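Local coordinates for protein tartrate dehydrogenase/decarboxylase (PDB 3FLK) that oxidises tartrate to oxaloglycolate with NAD, converts meso-tartrate to D-glycerate and oxidatively decarboxylates D-malate to pyruvate, using a magnesium or manganese ion, at residues Pro60-Trp63 with Ala64-Leu67; Gly92-Leu95 with Lys96-Arg99. The protein carries 1 engineered substitution. One frame throughout, in Å; residues are numbered along the deposited sequence.

Contact 1: residues Pro60-Trp63 with Ala64-Leu67. With SO4 (sulfate ion), chain L.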
loop_
_atom_site.group_PDB
_atom_site.type_symbol
_atom_site.label_atom_id
_atom_site.label_comp_id
_atom_site.label_asym_id
_atom_site.label_seq_id
_atom_site.Cartn_x
_atom_site.Cartn_y
_atom_site.Cartn_z
ATOM N N PRO A 60 -12.085 -15.620 -27.097
ATOM C CA PRO A 60 -12.959 -15.510 -28.266
ATOM C C PRO A 60 -14.005 -14.409 -28.083
ATOM O O PRO A 60 -14.351 -14.065 -26.950
ATOM C CB PRO A 60 -13.635 -16.884 -28.334
ATOM C CG PRO A 60 -13.532 -17.435 -26.956
ATOM C CD PRO A 60 -12.222 -16.933 -26.439
ATOM N N ASP A 61 -14.499 -13.871 -29.196
ATOM C CA ASP A 61 -15.469 -12.773 -29.176
ATOM C C ASP A 61 -16.757 -13.109 -28.419
ATOM O O ASP A 61 -17.389 -12.219 -27.848
ATOM C CB ASP A 61 -15.803 -12.328 -30.607
ATOM C CG ASP A 61 -14.655 -11.588 -31.286
ATOM O OD1 ASP A 61 -13.559 -11.472 -30.696
ATOM O OD2 ASP A 61 -14.855 -11.114 -32.427
ATOM N N ASP A 62 -17.134 -14.385 -28.411
ATOM C CA ASP A 62 -18.382 -14.819 -27.778
ATOM C C ASP A 62 -18.194 -15.418 -26.375
ATOM O O ASP A 62 -19.001 -16.239 -25.931
ATOM C CB ASP A 62 -19.132 -15.798 -28.692
ATOM C CG ASP A 62 -18.396 -17.120 -28.883
ATOM O OD1 ASP A 62 -17.155 -17.163 -28.710
ATOM O OD2 ASP A 62 -19.068 -18.121 -29.209
ATOM N N TRP A 63 -17.142 -14.988 -25.678
ATOM C CA TRP A 63 -16.815 -15.518 -24.348
ATOM C C TRP A 63 -17.969 -15.379 -23.347
ATOM O O TRP A 63 -18.222 -16.295 -22.563
ATOM C CB TRP A 63 -15.535 -14.870 -23.795
ATOM C CG TRP A 63 -15.663 -13.395 -23.530
ATOM C CD1 TRP A 63 -15.363 -12.379 -24.390
ATOM C CD2 TRP A 63 -16.130 -12.775 -22.324
ATOM N NE1 TRP A 63 -15.612 -11.166 -23.796
ATOM C CE2 TRP A 63 -16.086 -11.379 -22.528
ATOM C CE3 TRP A 63 -16.580 -13.264 -21.089
ATOM C CZ2 TRP A 63 -16.475 -10.465 -21.545
ATOM C CZ3 TRP A 63 -16.974 -12.354 -20.113
ATOM C CH2 TRP A 63 -16.914 -10.970 -20.348
ATOM N N ALA A 64 -18.665 -14.242 -23.392
ATOM C CA ALA A 64 -19.746 -13.942 -22.451
ATOM C C ALA A 64 -20.954 -14.832 -22.690
ATOM O O ALA A 64 -21.601 -15.278 -21.743
ATOM C CB ALA A 64 -20.140 -12.467 -22.530
ATOM N N GLU A 65 -21.245 -15.082 -23.964
ATOM C CA GLU A 65 -22.297 -16.003 -24.380
ATOM C C GLU A 65 -22.023 -17.406 -23.832
ATOM O O GLU A 65 -22.934 -18.080 -23.346
ATOM C CB GLU A 65 -22.383 -16.017 -25.912
ATOM C CG GLU A 65 -23.386 -16.991 -26.518
ATOM C CD GLU A 65 -23.146 -17.206 -28.006
ATOM O OE1 GLU A 65 -23.471 -16.299 -28.809
ATOM O OE2 GLU A 65 -22.629 -18.286 -28.374
ATOM N N GLN A 66 -20.762 -17.826 -23.894
ATOM C CA GLN A 66 -20.361 -19.157 -23.435
ATOM C C GLN A 66 -20.420 -19.305 -21.916
ATOM O O GLN A 66 -20.923 -20.309 -21.408
ATOM C CB GLN A 66 -18.959 -19.506 -23.943
ATOM C CG GLN A 66 -18.854 -19.640 -25.458
ATOM C CD GLN A 66 -17.501 -20.155 -25.912
ATOM O OE1 GLN A 66 -17.034 -21.200 -25.454
ATOM N NE2 GLN A 66 -16.867 -19.427 -26.823
ATOM N N LEU A 67 -19.920 -18.304 -21.196
ATOM C CA LEU A 67 -19.815 -18.391 -19.738
ATOM C C LEU A 67 -21.129 -18.151 -18.992
ATOM O O LEU A 67 -21.270 -18.571 -17.842
ATOM C CB LEU A 67 -18.714 -17.466 -19.209
ATOM C CG LEU A 67 -17.273 -17.776 -19.626
ATOM C CD1 LEU A 67 -16.335 -16.822 -18.930
ATOM C CD2 LEU A 67 -16.880 -19.223 -19.328
HETATM S S SO4 L . -14.348 -15.786 -32.208
HETATM O O1 SO4 L . -13.222 -15.056 -31.632
HETATM O O2 SO4 L . -14.646 -15.239 -33.530
HETATM O O3 SO4 L . -14.001 -17.200 -32.333
HETATM O O4 SO4 L . -15.523 -15.651 -31.350
HETATM O O HOH W 1 -18.552 -11.918 -25.477
#

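Contact 2: residues Gly92-Leu95 with Lys96-Arg99. With NAI (1,4-dihydronicotinamide adenine dinucleotide), chain F; OXL (oxalate ion), chain G.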
loop_
_atom_site.group_PDB
_atom_site.type_symbol
_atom_site.label_atom_id
_atom_site.label_comp_id
_atom_site.label_asym_id
_atom_site.label_seq_id
_atom_site.Cartn_x
_atom_site.Cartn_y
_atom_site.Cartn_z
ATOM N N GLY A 92 -7.808 -7.783 -21.062
ATOM C CA GLY A 92 -8.406 -8.613 -22.099
ATOM C C GLY A 92 -9.098 -9.862 -21.586
ATOM O O GLY A 92 -9.720 -10.590 -22.364
ATOM N N SER A 93 -8.999 -10.116 -20.280
ATOM C CA SER A 93 -9.576 -11.326 -19.697
ATOM C C SER A 93 -10.296 -11.095 -18.361
ATOM O O SER A 93 -11.512 -10.893 -18.344
ATOM C CB SER A 93 -8.511 -12.428 -19.575
ATOM O OG SER A 93 -7.452 -12.026 -18.724
ATOM N N LEU A 94 -9.551 -11.124 -17.255
ATOM C CA LEU A 94 -10.141 -11.083 -15.912
ATOM C C LEU A 94 -10.951 -9.815 -15.634
ATOM O O LEU A 94 -12.030 -9.882 -15.044
ATOM C CB LEU A 94 -9.068 -11.286 -14.831
ATOM C CG LEU A 94 -9.472 -11.183 -13.352
ATOM C CD1 LEU A 94 -10.537 -12.207 -12.947
ATOM C CD2 LEU A 94 -8.249 -11.319 -12.476
ATOM N N LEU A 95 -10.432 -8.668 -16.063
ATOM C CA LEU A 95 -11.130 -7.400 -15.858
ATOM C C LEU A 95 -12.438 -7.313 -16.649
ATOM O O LEU A 95 -13.390 -6.672 -16.203
ATOM C CB LEU A 95 -10.206 -6.208 -16.129
ATOM C CG LEU A 95 -9.536 -5.539 -14.915
ATOM C CD1 LEU A 95 -9.137 -6.507 -13.801
ATOM C CD2 LEU A 95 -8.339 -4.706 -15.331
ATOM N N LYS A 96 -12.488 -7.979 -17.804
ATOM C CA LYS A 96 -13.737 -8.123 -18.557
ATOM C C LYS A 96 -14.762 -8.983 -17.811
ATOM O O LYS A 96 -15.948 -8.650 -17.792
ATOM C CB LYS A 96 -13.481 -8.678 -19.962
ATOM C CG LYS A 96 -12.934 -7.646 -20.942
ATOM C CD LYS A 96 -12.868 -8.194 -22.365
ATOM C CE LYS A 96 -12.408 -7.119 -23.337
ATOM N NZ LYS A 96 -12.208 -7.646 -24.715
ATOM N N PHE A 97 -14.307 -10.081 -17.203
ATOM C CA PHE A 97 -15.162 -10.905 -16.343
ATOM C C PHE A 97 -15.757 -10.068 -15.212
ATOM O O PHE A 97 -16.967 -10.070 -14.998
ATOM C CB PHE A 97 -14.389 -12.075 -15.711
ATOM C CG PHE A 97 -13.907 -13.120 -16.687
ATOM C CD1 PHE A 97 -14.563 -13.348 -17.890
ATOM C CD2 PHE A 97 -12.807 -13.911 -16.368
ATOM C CE1 PHE A 97 -14.112 -14.329 -18.772
ATOM C CE2 PHE A 97 -12.351 -14.896 -17.241
ATOM C CZ PHE A 97 -13.006 -15.107 -18.443
ATOM N N ARG A 98 -14.892 -9.358 -14.491
ATOM C CA ARG A 98 -15.297 -8.582 -13.320
ATOM C C ARG A 98 -16.303 -7.485 -13.660
ATOM O O ARG A 98 -17.274 -7.279 -12.933
ATOM C CB ARG A 98 -14.074 -7.975 -12.627
ATOM C CG ARG A 98 -13.201 -8.985 -11.894
ATOM C CD ARG A 98 -11.956 -8.322 -11.337
ATOM N NE ARG A 98 -11.184 -9.216 -10.477
ATOM C CZ ARG A 98 -9.947 -8.968 -10.050
ATOM N NH1 ARG A 98 -9.326 -7.848 -10.403
ATOM N NH2 ARG A 98 -9.323 -9.845 -9.271
ATOM N N ARG A 99 -16.074 -6.800 -14.777
ATOM C CA ARG A 99 -16.876 -5.625 -15.128
ATOM C C ARG A 99 -18.144 -5.963 -15.903
ATOM O O ARG A 99 -19.220 -5.453 -15.586
ATOM C CB ARG A 99 -16.014 -4.578 -15.842
ATOM C CG ARG A 99 -14.916 -4.065 -14.925
ATOM C CD ARG A 99 -14.035 -2.990 -15.526
ATOM N NE ARG A 99 -13.110 -2.512 -14.500
ATOM C CZ ARG A 99 -12.528 -1.316 -14.480
ATOM N NH1 ARG A 99 -12.750 -0.432 -15.444
ATOM N NH2 ARG A 99 -11.719 -1.006 -13.478
HETATM P PA NAI F . 2.244 -13.086 -8.262
HETATM O O1A NAI F . 1.158 -13.200 -7.262
HETATM O O2A NAI F . 2.030 -13.974 -9.419
HETATM O O5B NAI F . 3.637 -13.458 -7.567
HETATM C C5B NAI F . 4.219 -12.671 -6.553
HETATM C C4B NAI F . 5.186 -13.512 -5.726
HETATM O O4B NAI F . 4.460 -14.401 -4.899
HETATM C C3B NAI F . 6.106 -14.354 -6.599
HETATM O O3B NAI F . 7.394 -14.339 -6.031
HETATM C C2B NAI F . 5.501 -15.742 -6.532
HETATM O O2B NAI F . 6.475 -16.757 -6.622
HETATM C C1B NAI F . 4.781 -15.751 -5.193
HETATM N N9A NAI F . 3.561 -16.574 -5.248
HETATM C C8A NAI F . 2.370 -16.249 -5.847
HETATM N N7A NAI F . 1.512 -17.276 -5.666
HETATM C C5A NAI F . 2.129 -18.246 -4.965
HETATM C C6A NAI F . 1.709 -19.494 -4.514
HETATM N N6A NAI F . 0.471 -19.916 -4.754
HETATM N N1A NAI F . 2.590 -20.285 -3.804
HETATM C C2A NAI F . 3.872 -19.850 -3.543
HETATM N N3A NAI F . 4.274 -18.606 -3.992
HETATM C C4A NAI F . 3.422 -17.820 -4.694
HETATM O O3 NAI F . 2.329 -11.524 -8.680
HETATM P PN NAI F . 3.401 -10.805 -9.649
HETATM O O1N NAI F . 4.697 -11.518 -9.633
HETATM O O2N NAI F . 3.397 -9.375 -9.264
HETATM O O5D NAI F . 2.732 -10.931 -11.098
HETATM C C5D NAI F . 2.953 -12.046 -11.938
HETATM C C4D NAI F . 1.919 -12.066 -13.063
HETATM O O4D NAI F . 0.641 -12.378 -12.539
HETATM C C3D NAI F . 1.772 -10.731 -13.780
HETATM O O3D NAI F . 1.594 -11.006 -15.148
HETATM C C2D NAI F . 0.500 -10.133 -13.205
HETATM O O2D NAI F . -0.157 -9.286 -14.117
HETATM C C1D NAI F . -0.308 -11.387 -12.905
HETATM N N1N NAI F . -1.323 -11.258 -11.842
HETATM C C2N NAI F . -2.579 -11.720 -12.119
HETATM C C3N NAI F . -3.585 -11.657 -11.161
HETATM C C7N NAI F . -4.863 -12.412 -11.397
HETATM O O7N NAI F . -4.984 -13.239 -12.533
HETATM N N7N NAI F . -5.865 -12.285 -10.527
HETATM C C4N NAI F . -3.296 -11.118 -9.908
HETATM C C5N NAI F . -2.011 -10.652 -9.628
HETATM C C6N NAI F . -1.023 -10.729 -10.609
HETATM C C1 OXL G . -4.511 -7.757 -8.936
HETATM C C2 OXL G . -5.621 -8.289 -8.141
HETATM O O1 OXL G . -3.368 -7.711 -8.420
HETATM O O2 OXL G . -6.771 -8.325 -8.631
HETATM O O3 OXL G . -4.728 -7.351 -10.100
HETATM O O4 OXL G . -5.386 -8.691 -6.977
HETATM O O HOH W 2 -10.243 -10.170 -24.993
#

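Contact 1: residues Pro60-Trp63 with Ala64-Leu67
The Trp63 indole meets Ala64 over one face. Ala64 CB lies 3.9 Å from the centroid of the six-membered ring of Trp63, 8° off its normal, a CH-pi contact. Water 1 sits over the rim of the ring; it donates to Asp61 O and accepts from Ala64 N. Pro60 O lies at the ring edge, in plane, and Leu67 CD1 approaches the edge at CE3. With chi1 at 65°, CG of Trp63 stands between the backbone N and carbonyl carbon, which folds the indole back beneath Ala64.

Two flat groups, the Asp62 carboxylate and the Gln66 amide, also meet. Gln66 NE2 donates to Asp62 OD1 at 3.0 Å. The acceptor lies in the amide plane but is met from above the carboxylate plane, and the two planes are 58° apart. Gln66 N also bonds to Asp62 O, and Leu67 N to Trp63 O, as in an alpha-helix.

A type I turn, Pro60 to Trp63, leads into this helix. Asp61 N donates at 3.0 Å to O1 of a sulfate, probably from the crystallisation liquor. Asp62 OD2 lies 3.7 Å from Glu65 OE2; these like charges probably repel, but the helix start and Gln66 amide may offset this for Asp62.

Contact 2: residues Gly92-Leu95 with Lys96-Arg99
Arg98 reaches back along its helix and lays its guanidinium beside Leu94 and Leu95. Leu94 CD2 lies over one face of the guanidinium, near its rim, 3.7 Å from Arg98 NH2. Leu95 CD1 comes in obliquely, 3.7 Å from Arg98 NH1. The Arg98 chain is extended from CG to NE, and its CG passes close to Leu94 O. This carries the flat end past the two leucines to the bound oxalate.

Oxalate O2 lies at the guanidinium edge, in plane. It takes a hydrogen bond from Arg98 NH1 at 3.1 Å and another from Arg98 NH2 at 3.0 Å, a fork of two donors on one oxygen. Arg98 NE bonds to Asn269 and NH2 forms a salt bridge with Glu281, so partners at NE, NH1 and NH2 together restrict its rotation. Arg108 and Arg134 also bind the oxalate, as does Lys192 of the second subunit.

Leu94 has a second role. Its CG is anti to the backbone N (chi1 176°), and its CD2 touches the carboxamide N7N of the dinucleotide at 3.2 Å. Phe97 packs beside Leu94, with Leu94 CD1 4.4 Å from Phe97 CD2, and both touch Leu279 of strand 278-282. Ser93 O lies over one face of the Phe97 ring, offset to the rim, and also accepts the bond from Phe97 N at 3.1 Å. Lys96 runs extended alongside Gly92; water 2 joins Lys96 NZ to Gly92 O.

Ser93 occupies the N-cap position, but its OG bonds to Ser89 O. The backbone bonds Arg98 N to Leu94 O and Arg99 N to Leu95 O continue the alpha-helix. This short active-site helix places an oxalate-binding arginine next to the nicotinamide carboxamide; it probably holds a carboxylate of the substrate, as in the isocitrate and isopropylmalate dehydrogenase family.

From the N terminus, contact 1 comes first, where the loop after helix 49-55 turns into helix 63-67. Strand 72-77 and helix 86-91 follow before contact 2 on helix 94-100. The contacts are in series and neither encloses the other. Each is local and closes only a helical turn. Their centres are about 12 Å apart, and their side chains meet directly. Leu67 CD1 packs on Phe97 CE1, and Trp63 CZ3 lies 3.4 Å from Phe97 CD1. Helix 63-67 thus packs against helix 94-100, and Leu67 also touches strand 6-13. Contact 2 reaches strand 278-282 and the ligands, while contact 1 lies away from the ligand pockets and the metal site.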